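Local coordinates for protein UDP-N-Acetylglucosamine 2-Epimerase (PDB 1V4V) that probably interconverts UDP-N-acetylglucosamine and UDP-N-acetylmannosamine by inverting the sugar at C2, acting as a two-domain homodimeric epimerase, at residues L172-T177 with L355-R359; A181-A185 with Y265-A269; K345-D350 with E372-P376. The contacts are given in a common frame with arbitrary orientation. Where two conformers were deposited one is given. Residue numbers count along the deposited sequence, not the author numbering.

Contact 1: residues L172-T177 with L355-R359; sequences LVTGQT and LMVAR
Met356, deposited as selenomethionine, lies over the end of strand 171-173, where its tip covers Leu172 and Thr174. The arrangement belongs to the GT-B fold: the C-terminal helix returns to the N-terminal Rossmann-like domain, and its turn 355-359 packs beside an outermost strand of that parallel sheet. The closest CA pair is Thr174-Met356 at 6.2 Å. Met356 (m, t, p) is long and flexible enough to bring CE to 3.8 Å from Leu172 CG and 3.9 Å from Thr174 CG2. Leu172 is extended (-130/125), and Thr174 (-111/-20) leaves the strand. Gly175 follows at 88/-180, where a CB would jam against the carbonyl of Thr174. In rotamer p, Thr174 OG1 donates to Gly175 O (2.8 Å), while its CG2 meets Val357 CG2 at 4.1 Å. Thr177 likewise offers CG2 to Val357 CG2 (4.3 Å), its OG1 being bonded to Lys20 O. Hydrogen bonds do not cross this apolar contact; its closest approach is Val173 O to Met356 CE, 3.0 Å.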
ATOM      1  N   LEU A 172      -3.457  14.471  -8.858  1.00 29.36           N
ATOM      2  CA  LEU A 172      -3.879  15.238 -10.029  1.00 30.00           C
ATOM      3  C   LEU A 172      -5.211  14.655 -10.500  1.00 28.54           C
ATOM      4  O   LEU A 172      -5.309  13.455 -10.722  1.00 26.84           O
ATOM      5  CB  LEU A 172      -2.845  15.106 -11.154  1.00 30.66           C
ATOM      6  CG  LEU A 172      -3.158  15.804 -12.484  1.00 34.51           C
ATOM      7  CD1 LEU A 172      -3.089  17.312 -12.302  1.00 37.85           C
ATOM      8  CD2 LEU A 172      -2.153  15.372 -13.544  1.00 36.38           C
ATOM      9  N   VAL A 173      -6.239  15.490 -10.624  1.00 28.55           N
ATOM     10  CA  VAL A 173      -7.541  15.015 -11.097  1.00 28.62           C
ATOM     11  C   VAL A 173      -7.460  15.089 -12.616  1.00 27.94           C
ATOM     12  O   VAL A 173      -7.323  16.168 -13.185  1.00 29.28           O
ATOM     13  CB  VAL A 173      -8.693  15.903 -10.588  1.00 29.56           C
ATOM     14  CG1 VAL A 173     -10.014  15.408 -11.145  1.00 31.75           C
ATOM     15  CG2 VAL A 173      -8.733  15.873  -9.070  1.00 30.94           C
ATOM     16  N   THR A 174      -7.558  13.936 -13.270  1.00 26.29           N
ATOM     17  CA  THR A 174      -7.411  13.872 -14.718  1.00 26.50           C
ATOM     18  C   THR A 174      -8.653  13.546 -15.537  1.00 26.41           C
ATOM     19  O   THR A 174      -8.695  13.836 -16.730  1.00 26.16           O
ATOM     20  CB  THR A 174      -6.364  12.815 -15.090  1.00 26.68           C
ATOM     21  OG1 THR A 174      -6.849  11.523 -14.696  1.00 26.70           O
ATOM     22  CG2 THR A 174      -5.042  13.089 -14.379  1.00 26.23           C
ATOM     23  N   GLY A 175      -9.658  12.954 -14.903  1.00 26.72           N
ATOM     24  CA  GLY A 175     -10.829  12.527 -15.646  1.00 26.24           C
ATOM     25  C   GLY A 175     -10.444  11.124 -16.092  1.00 27.98           C
ATOM     26  O   GLY A 175      -9.338  10.677 -15.783  1.00 24.78           O
ATOM     27  N   GLN A 176     -11.309  10.424 -16.821  1.00 27.63           N
ATOM     28  CA  GLN A 176     -10.982   9.063 -17.235  1.00 27.98           C
ATOM     29  C   GLN A 176     -10.262   8.919 -18.573  1.00 28.28           C
ATOM     30  O   GLN A 176     -10.688   9.479 -19.583  1.00 27.11           O
ATOM     31  CB  GLN A 176     -12.255   8.212 -17.252  1.00 32.02           C
ATOM     32  CG  GLN A 176     -12.964   8.152 -15.911  1.00 36.51           C
ATOM     33  CD  GLN A 176     -13.989   7.033 -15.844  1.00 42.05           C
ATOM     34  OE1 GLN A 176     -14.960   7.108 -15.088  1.00 42.35           O
ATOM     35  NE2 GLN A 176     -13.770   5.983 -16.629  1.00 42.85           N
ATOM     36  N   THR A 177      -9.168   8.160 -18.585  1.00 26.78           N
ATOM     37  CA  THR A 177      -8.437   7.956 -19.828  1.00 27.27           C
ATOM     38  C   THR A 177      -9.287   7.095 -20.759  1.00 26.59           C
ATOM     39  O   THR A 177      -9.046   7.048 -21.967  1.00 27.97           O
ATOM     40  CB  THR A 177      -7.072   7.263 -19.599  1.00 25.50           C
ATOM     41  OG1 THR A 177      -7.273   5.961 -19.039  1.00 24.56           O
ATOM     42  CG2 THR A 177      -6.204   8.099 -18.666  1.00 25.18           C
ATOM     43  N   LEU A 355      -3.227  12.912 -21.890  1.00 29.54           N
ATOM     44  CA  LEU A 355      -2.263  13.994 -22.026  1.00 30.24           C
ATOM     45  C   LEU A 355      -1.923  14.571 -20.658  1.00 29.82           C
ATOM     46  O   LEU A 355      -0.776  14.926 -20.398  1.00 29.60           O
ATOM     47  CB  LEU A 355      -2.820  15.096 -22.933  1.00 31.68           C
ATOM     48  CG  LEU A 355      -1.897  16.288 -23.200  1.00 33.69           C
ATOM     49  CD1 LEU A 355      -0.586  15.804 -23.806  1.00 34.61           C
ATOM     50  CD2 LEU A 355      -2.591  17.266 -24.138  1.00 35.72           C
HETATM   51  N   MSE A 356      -2.923  14.666 -19.784  1.00 29.72           N
HETATM   52  CA  MSE A 356      -2.694  15.192 -18.445  1.00 31.18           C
HETATM   53  C   MSE A 356      -1.822  14.251 -17.622  1.00 29.55           C
HETATM   54  O   MSE A 356      -0.956  14.703 -16.870  1.00 29.56           O
HETATM   55  CB  MSE A 356      -4.019  15.441 -17.724  1.00 34.29           C
HETATM   56  CG  MSE A 356      -4.701  16.737 -18.136  1.00 39.80           C
HETATM   57 SE   MSE A 356      -6.262  17.097 -17.073  1.00 50.62          SE
HETATM   58  CE  MSE A 356      -5.419  16.881 -15.336  1.00 39.71           C
ATOM     59  N   VAL A 357      -2.050  12.945 -17.755  1.00 27.78           N
ATOM     60  CA  VAL A 357      -1.241  11.969 -17.033  1.00 27.38           C
ATOM     61  C   VAL A 357       0.196  12.113 -17.521  1.00 27.74           C
ATOM     62  O   VAL A 357       1.131  12.192 -16.718  1.00 27.00           O
ATOM     63  CB  VAL A 357      -1.725  10.520 -17.296  1.00 26.88           C
ATOM     64  CG1 VAL A 357      -0.721   9.510 -16.731  1.00 25.82           C
ATOM     65  CG2 VAL A 357      -3.089  10.310 -16.659  1.00 25.33           C
ATOM     66  N   ALA A 358       0.364  12.172 -18.841  1.00 25.38           N
ATOM     67  CA  ALA A 358       1.684  12.309 -19.450  1.00 27.25           C
ATOM     68  C   ALA A 358       2.392  13.572 -18.973  1.00 28.17           C
ATOM     69  O   ALA A 358       3.584  13.547 -18.658  1.00 28.58           O
ATOM     70  CB  ALA A 358       1.560  12.323 -20.976  1.00 27.40           C
ATOM     71  N   ARG A 359       1.658  14.678 -18.922  1.00 28.66           N
ATOM     72  CA  ARG A 359       2.231  15.941 -18.479  1.00 30.14           C
ATOM     73  C   ARG A 359       2.526  15.898 -16.985  1.00 29.94           C
ATOM     74  O   ARG A 359       3.444  16.562 -16.507  1.00 28.34           O
ATOM     75  CB  ARG A 359       1.283  17.096 -18.804  1.00 32.81           C
ATOM     76  CG  ARG A 359       1.240  17.426 -20.294  1.00 37.97           C
ATOM     77  CD  ARG A 359       0.193  18.474 -20.624  1.00 42.16           C
ATOM     78  NE  ARG A 359       0.271  18.885 -22.026  1.00 45.54           N
ATOM     79  CZ  ARG A 359      -0.612  19.679 -22.625  1.00 47.53           C
ATOM     80  NH1 ARG A 359      -1.650  20.150 -21.946  1.00 46.68           N
ATOM     81  NH2 ARG A 359      -0.453  20.008 -23.901  1.00 46.09           N
TER

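Contact 2: residues A181-A185 with Y265-A269; sequences AVLLA and YGSMA
At Tyr265 begins a helix of the C-terminal Rossmann-like domain of this GT-B fold, crossing helix 177-188, which follows the last strand of the N-terminal sheet. The segment axes are nearly perpendicular (-86°) and approach to 8.7 Å. Tyr265, with chi1 t (-168°), sends its ring along the partner helix: CE2 touches Ala185 CB at 3.5 Å and OH reaches Val182 CG2 at 3.4 Å, with Ala181 CB 4.0 Å from that OH. The small side chains of Ala181 and Ala185 let the ring lie this close. Gly266 comes next, its CA 4.6 Å from that of Ala185; an added CB would stand only 3.7 Å from Ala185 O. Ser267 points away and donates to Arg190 O. One turn after Tyr265, Ala269 directs its methyl at the partner, short enough for close helix packing. The side chain of Val182 (chi1 t) also has a bound glycerol, probably from the crystallisation liquor, about 3 Å away between nearest atoms. Ala269 CB settles 4.0 Å from Ala185 CB and 4.4 Å from Val182 CG1.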
ATOM      1  N   ALA A 181      -9.473   6.751 -24.894  1.00 28.40           N
ATOM      2  CA  ALA A 181      -9.384   5.456 -25.559  1.00 28.29           C
ATOM      3  C   ALA A 181     -10.455   5.225 -26.619  1.00 28.92           C
ATOM      4  O   ALA A 181     -10.162   4.710 -27.700  1.00 29.66           O
ATOM      5  CB  ALA A 181      -9.426   4.336 -24.527  1.00 27.75           C
ATOM      6  N   VAL A 182     -11.697   5.582 -26.308  1.00 26.87           N
ATOM      7  CA  VAL A 182     -12.781   5.405 -27.267  1.00 27.76           C
ATOM      8  C   VAL A 182     -12.536   6.287 -28.487  1.00 27.72           C
ATOM      9  O   VAL A 182     -12.658   5.830 -29.620  1.00 29.58           O
ATOM     10  CB  VAL A 182     -14.151   5.766 -26.649  1.00 27.97           C
ATOM     11  CG1 VAL A 182     -15.262   5.510 -27.666  1.00 30.10           C
ATOM     12  CG2 VAL A 182     -14.390   4.932 -25.401  1.00 26.94           C
ATOM     13  N   LEU A 183     -12.189   7.549 -28.249  1.00 29.03           N
ATOM     14  CA  LEU A 183     -11.917   8.494 -29.328  1.00 31.57           C
ATOM     15  C   LEU A 183     -10.799   7.975 -30.225  1.00 33.09           C
ATOM     16  O   LEU A 183     -10.869   8.086 -31.452  1.00 31.11           O
ATOM     17  CB  LEU A 183     -11.524   9.856 -28.756  1.00 32.34           C
ATOM     18  CG  LEU A 183     -12.623  10.639 -28.034  1.00 34.67           C
ATOM     19  CD1 LEU A 183     -12.026  11.857 -27.341  1.00 34.79           C
ATOM     20  CD2 LEU A 183     -13.684  11.065 -29.041  1.00 36.45           C
ATOM     21  N   LEU A 184      -9.769   7.406 -29.608  1.00 31.91           N
ATOM     22  CA  LEU A 184      -8.637   6.855 -30.348  1.00 32.16           C
ATOM     23  C   LEU A 184      -9.067   5.623 -31.145  1.00 31.08           C
ATOM     24  O   LEU A 184      -8.727   5.481 -32.323  1.00 32.60           O
ATOM     25  CB  LEU A 184      -7.511   6.483 -29.376  1.00 34.27           C
ATOM     26  CG  LEU A 184      -6.249   5.832 -29.948  1.00 38.09           C
ATOM     27  CD1 LEU A 184      -5.655   6.709 -31.039  1.00 36.06           C
ATOM     28  CD2 LEU A 184      -5.241   5.618 -28.825  1.00 39.62           C
ATOM     29  N   ALA A 185      -9.816   4.736 -30.499  1.00 29.79           N
ATOM     30  CA  ALA A 185     -10.282   3.520 -31.151  1.00 30.41           C
ATOM     31  C   ALA A 185     -11.161   3.863 -32.352  1.00 30.96           C
ATOM     32  O   ALA A 185     -11.090   3.202 -33.390  1.00 28.92           O
ATOM     33  CB  ALA A 185     -11.057   2.657 -30.164  1.00 30.51           C
ATOM     34  N   TYR A 265     -13.599  -3.802 -30.683  1.00 37.36           N
ATOM     35  CA  TYR A 265     -13.579  -2.492 -30.039  1.00 36.43           C
ATOM     36  C   TYR A 265     -13.499  -1.329 -31.030  1.00 35.62           C
ATOM     37  O   TYR A 265     -14.348  -0.436 -31.023  1.00 35.55           O
ATOM     38  CB  TYR A 265     -12.406  -2.408 -29.060  1.00 36.94           C
ATOM     39  CG  TYR A 265     -12.459  -1.204 -28.144  1.00 38.17           C
ATOM     40  CD1 TYR A 265     -13.548  -0.999 -27.298  1.00 38.87           C
ATOM     41  CD2 TYR A 265     -11.417  -0.277 -28.113  1.00 38.46           C
ATOM     42  CE1 TYR A 265     -13.602   0.100 -26.441  1.00 38.77           C
ATOM     43  CE2 TYR A 265     -11.457   0.828 -27.259  1.00 38.09           C
ATOM     44  CZ  TYR A 265     -12.554   1.009 -26.426  1.00 39.32           C
ATOM     45  OH  TYR A 265     -12.604   2.094 -25.579  1.00 39.63           O
ATOM     46  N   GLY A 266     -12.485  -1.348 -31.888  1.00 33.23           N
ATOM     47  CA  GLY A 266     -12.314  -0.277 -32.852  1.00 31.12           C
ATOM     48  C   GLY A 266     -13.410  -0.127 -33.893  1.00 29.28           C
ATOM     49  O   GLY A 266     -13.842   0.989 -34.187  1.00 28.31           O
ATOM     50  N   SER A 267     -13.858  -1.239 -34.462  1.00 28.78           N
ATOM     51  CA  SER A 267     -14.893  -1.185 -35.482  1.00 29.38           C
ATOM     52  C   SER A 267     -16.205  -0.653 -34.908  1.00 29.82           C
ATOM     53  O   SER A 267     -16.941   0.071 -35.585  1.00 29.92           O
ATOM     54  CB  SER A 267     -15.111  -2.566 -36.095  1.00 30.00           C
ATOM     55  OG  SER A 267     -16.015  -2.488 -37.183  1.00 34.28           O
HETATM   56  N   MSE A 268     -16.498  -1.016 -33.663  1.00 27.87           N
HETATM   57  CA  MSE A 268     -17.721  -0.549 -33.015  1.00 29.01           C
HETATM   58  C   MSE A 268     -17.620   0.943 -32.718  1.00 27.36           C
HETATM   59  O   MSE A 268     -18.583   1.680 -32.908  1.00 27.39           O
HETATM   60  CB  MSE A 268     -17.974  -1.320 -31.716  1.00 30.75           C
HETATM   61  CG  MSE A 268     -19.159  -0.797 -30.900  1.00 33.74           C
HETATM   62 SE   MSE A 268     -20.853  -0.834 -31.847  1.00 37.08          SE
HETATM   63  CE  MSE A 268     -21.655  -2.354 -30.972  1.00 39.59           C
ATOM     64  N   ALA A 269     -16.456   1.388 -32.249  1.00 26.86           N
ATOM     65  CA  ALA A 269     -16.263   2.801 -31.945  1.00 26.27           C
ATOM     66  C   ALA A 269     -16.426   3.638 -33.211  1.00 25.90           C
ATOM     67  O   ALA A 269     -17.013   4.722 -33.181  1.00 25.09           O
ATOM     68  CB  ALA A 269     -14.878   3.035 -31.341  1.00 28.01           C
TER

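Contact 3: residues K345-D350 with E372-P376; sequences KNPYGD and EDWLP
Two irregular segments meet around the indole of Trp374, 345-350 bending about it and 372-376 running to the C-terminus. The nearest CA pairs are Pro347-Pro376 at 6.0 Å and Gly349-Trp374 at 7.4 Å. Trp374 (chi1 167°, chi2 73°) places its broad ring against backbone: CH2 lies 3.4 Å from Pro347 O and CZ2 3.8 Å from Asn346 O, both near the ring plane, while Tyr348 O sits over one face. Gly349 N is 3.5 Å from Trp374 CZ2; its phi of 167° is readily reached by glycine but poorly by other residues, and an ideal CB would lie 4.7 Å from Trp374 CE2.

A water accepts from Trp374 NE1 (3.0 Å) and Lys345 NZ (3.1 Å) and donates to Asn346 O (2.6 Å). Asp350 N, 3.5 Å from Trp374 NE1, is a second donor and so no partner for it. Lys345 is extended through chi3, and chi4 p turns NZ to donate also to Leu375 O (2.8 Å). Pro376 OXT, 4.6 Å from Lys345 NZ, stays beyond salt-bridge range. Asn346 OD1 accepts from Tyr348 N (2.6 Å) and Gly349 N (3.2 Å), with Pro347, lacking an N-H, between; Asn346 ND2 bonds weakly to Ala290 O. Asp350 OD2 accepts from Lys352 N. Asp373 OD1 salt-bridges Arg370 NH1 and accepts from Val173 N.

Tyr348 points CA-to-CB away from 372-376, and its side chain touches helices 283-291 and 306-311 of the second domain. An Asx turn thus shapes the linker crossing back to the N-terminal domain, a return typical of the GT-B fold.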
ATOM      1  N   LYS A 345     -21.487  18.502 -21.791  1.00 29.93           N
ATOM      2  CA  LYS A 345     -20.173  18.247 -21.215  1.00 30.92           C
ATOM      3  C   LYS A 345     -20.120  16.801 -20.731  1.00 28.63           C
ATOM      4  O   LYS A 345     -21.002  16.357 -20.000  1.00 28.97           O
ATOM      5  CB  LYS A 345     -19.923  19.195 -20.035  1.00 33.18           C
ATOM      6  CG  LYS A 345     -18.611  18.945 -19.307  1.00 35.92           C
ATOM      7  CD  LYS A 345     -18.510  19.768 -18.036  1.00 39.61           C
ATOM      8  CE  LYS A 345     -17.278  19.375 -17.227  1.00 41.13           C
ATOM      9  NZ  LYS A 345     -16.024  19.553 -18.004  1.00 43.07           N
ATOM     10  N   ASN A 346     -19.094  16.066 -21.148  1.00 28.91           N
ATOM     11  CA  ASN A 346     -18.947  14.674 -20.730  1.00 29.31           C
ATOM     12  C   ASN A 346     -18.573  14.679 -19.247  1.00 29.58           C
ATOM     13  O   ASN A 346     -17.531  15.210 -18.874  1.00 29.18           O
ATOM     14  CB  ASN A 346     -17.840  13.991 -21.537  1.00 31.10           C
ATOM     15  CG  ASN A 346     -17.712  12.521 -21.209  1.00 31.77           C
ATOM     16  OD1 ASN A 346     -17.667  12.137 -20.042  1.00 34.31           O
ATOM     17  ND2 ASN A 346     -17.646  11.685 -22.241  1.00 35.20           N
ATOM     18  N   PRO A 347     -19.415  14.081 -18.390  1.00 29.00           N
ATOM     19  CA  PRO A 347     -19.156  14.038 -16.948  1.00 29.75           C
ATOM     20  C   PRO A 347     -18.059  13.063 -16.526  1.00 30.05           C
ATOM     21  O   PRO A 347     -17.741  12.968 -15.342  1.00 30.52           O
ATOM     22  CB  PRO A 347     -20.510  13.645 -16.381  1.00 29.12           C
ATOM     23  CG  PRO A 347     -20.981  12.652 -17.402  1.00 29.67           C
ATOM     24  CD  PRO A 347     -20.653  13.347 -18.716  1.00 28.82           C
ATOM     25  N   TYR A 348     -17.480  12.349 -17.488  1.00 29.60           N
ATOM     26  CA  TYR A 348     -16.433  11.373 -17.187  1.00 31.74           C
ATOM     27  C   TYR A 348     -15.026  11.859 -17.519  1.00 31.21           C
ATOM     28  O   TYR A 348     -14.053  11.418 -16.910  1.00 32.31           O
ATOM     29  CB  TYR A 348     -16.692  10.073 -17.949  1.00 32.85           C
ATOM     30  CG  TYR A 348     -18.113   9.571 -17.833  1.00 35.11           C
ATOM     31  CD1 TYR A 348     -18.611   9.092 -16.622  1.00 36.29           C
ATOM     32  CD2 TYR A 348     -18.966   9.593 -18.935  1.00 35.85           C
ATOM     33  CE1 TYR A 348     -19.935   8.645 -16.513  1.00 37.85           C
ATOM     34  CE2 TYR A 348     -20.283   9.151 -18.836  1.00 38.66           C
ATOM     35  CZ  TYR A 348     -20.759   8.681 -17.625  1.00 37.66           C
ATOM     36  OH  TYR A 348     -22.066   8.255 -17.532  1.00 42.35           O
ATOM     37  N   GLY A 349     -14.917  12.760 -18.487  1.00 31.06           N
ATOM     38  CA  GLY A 349     -13.615  13.271 -18.878  1.00 30.35           C
ATOM     39  C   GLY A 349     -13.713  14.021 -20.191  1.00 30.74           C
ATOM     40  O   GLY A 349     -14.677  13.834 -20.930  1.00 29.91           O
ATOM     41  N   ASP A 350     -12.722  14.859 -20.485  1.00 30.38           N
ATOM     42  CA  ASP A 350     -12.729  15.651 -21.713  1.00 31.12           C
ATOM     43  C   ASP A 350     -11.984  15.015 -22.889  1.00 32.02           C
ATOM     44  O   ASP A 350     -11.724  15.677 -23.892  1.00 32.71           O
ATOM     45  CB  ASP A 350     -12.174  17.058 -21.433  1.00 31.46           C
ATOM     46  CG  ASP A 350     -10.719  17.046 -20.973  1.00 34.34           C
ATOM     47  OD1 ASP A 350     -10.231  18.107 -20.527  1.00 33.93           O
ATOM     48  OD2 ASP A 350     -10.061  15.987 -21.063  1.00 34.21           O
ATOM     49  N   GLU A 372      -3.107  21.515 -15.312  1.00 43.66           N
ATOM     50  CA  GLU A 372      -4.238  21.891 -14.475  1.00 43.72           C
ATOM     51  C   GLU A 372      -5.199  20.710 -14.389  1.00 41.30           C
ATOM     52  O   GLU A 372      -5.329  19.941 -15.339  1.00 40.98           O
ATOM     53  CB  GLU A 372      -4.959  23.108 -15.065  1.00 46.82           C
ATOM     54  CG  GLU A 372      -4.076  24.337 -15.213  1.00 51.79           C
ATOM     55  CD  GLU A 372      -4.847  25.562 -15.669  1.00 55.00           C
ATOM     56  OE1 GLU A 372      -5.498  25.497 -16.736  1.00 56.96           O
ATOM     57  OE2 GLU A 372      -4.801  26.592 -14.961  1.00 56.84           O
ATOM     58  N   ASP A 373      -5.866  20.573 -13.248  1.00 38.86           N
ATOM     59  CA  ASP A 373      -6.816  19.484 -13.034  1.00 36.54           C
ATOM     60  C   ASP A 373      -8.055  19.596 -13.916  1.00 36.51           C
ATOM     61  O   ASP A 373      -8.534  20.695 -14.202  1.00 34.16           O
ATOM     62  CB  ASP A 373      -7.287  19.457 -11.577  1.00 36.44           C
ATOM     63  CG  ASP A 373      -6.175  19.140 -10.601  1.00 37.77           C
ATOM     64  OD1 ASP A 373      -5.370  18.232 -10.888  0.50 38.12           O
ATOM     65  OD2 ASP A 373      -6.121  19.784  -9.533  0.50 40.58           O
ATOM     66  N   TRP A 374      -8.569  18.444 -14.331  1.00 35.89           N
ATOM     67  CA  TRP A 374      -9.783  18.389 -15.134  1.00 36.23           C
ATOM     68  C   TRP A 374     -10.908  18.831 -14.207  1.00 37.75           C
ATOM     69  O   TRP A 374     -10.919  18.479 -13.028  1.00 36.00           O
ATOM     70  CB  TRP A 374     -10.038  16.955 -15.612  1.00 33.89           C
ATOM     71  CG  TRP A 374     -11.412  16.726 -16.194  1.00 32.35           C
ATOM     72  CD1 TRP A 374     -11.877  17.148 -17.408  1.00 32.22           C
ATOM     73  CD2 TRP A 374     -12.493  16.013 -15.576  1.00 31.65           C
ATOM     74  NE1 TRP A 374     -13.182  16.737 -17.586  1.00 31.34           N
ATOM     75  CE2 TRP A 374     -13.584  16.040 -16.475  1.00 30.56           C
ATOM     76  CE3 TRP A 374     -12.645  15.351 -14.349  1.00 29.46           C
ATOM     77  CZ2 TRP A 374     -14.811  15.433 -16.186  1.00 32.87           C
ATOM     78  CZ3 TRP A 374     -13.868  14.745 -14.060  1.00 31.13           C
ATOM     79  CH2 TRP A 374     -14.936  14.792 -14.978  1.00 31.71           C
ATOM     80  N   LEU A 375     -11.851  19.601 -14.734  1.00 40.47           N
ATOM     81  CA  LEU A 375     -12.966  20.072 -13.927  1.00 43.56           C
ATOM     82  C   LEU A 375     -14.274  19.436 -14.367  1.00 44.70           C
ATOM     83  O   LEU A 375     -14.607  19.442 -15.549  1.00 45.23           O
ATOM     84  CB  LEU A 375     -13.079  21.596 -14.022  1.00 45.71           C
ATOM     85  CG  LEU A 375     -11.963  22.402 -13.353  1.00 47.62           C
ATOM     86  CD1 LEU A 375     -12.127  23.877 -13.680  1.00 48.32           C
ATOM     87  CD2 LEU A 375     -12.003  22.174 -11.847  1.00 48.44           C
ATOM     88  N   PRO A 376     -15.026  18.861 -13.418  1.00 46.15           N
ATOM     89  CA  PRO A 376     -16.304  18.233 -13.756  1.00 47.50           C
ATOM     90  C   PRO A 376     -17.382  19.298 -13.949  1.00 48.37           C
ATOM     91  O   PRO A 376     -17.058  20.494 -13.787  1.00 48.87           O
ATOM     92  CB  PRO A 376     -16.574  17.339 -12.552  1.00 48.79           C
ATOM     93  CG  PRO A 376     -16.004  18.135 -11.427  1.00 47.73           C
ATOM     94  CD  PRO A 376     -14.689  18.634 -12.000  1.00 47.35           C
ATOM     95  OXT PRO A 376     -18.532  18.928 -14.259  1.00 50.86           O
TER
HETATM   96  O   HOH W   1     -15.501  16.822 -19.415  1.00 30.15           O

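The three contacts lie where the two Rossmann-like domains of the GT-B fold are connected. Strand 171-173 runs into helix 177-188, so contact 1 leads directly to contact 2, their centres 19 Å apart. Contact 2 joins that helix to the second domain. The chain then completes this domain and returns through 345-350 to helix 353-364 and the tail, so contacts 1 and 3 alternate in sequence: 172-177, 345-350, 355-359, 372-376. Their centres are 10 Å apart, and they touch: Trp374 N meets Val173 O at 2.8 Å in a probable hydrogen bond. Contacts 2 and 3, 20 Å apart between centres, do not touch. The outgoing connection is thus packed at contact 2, the returning one held by packing and hydrogen bonds.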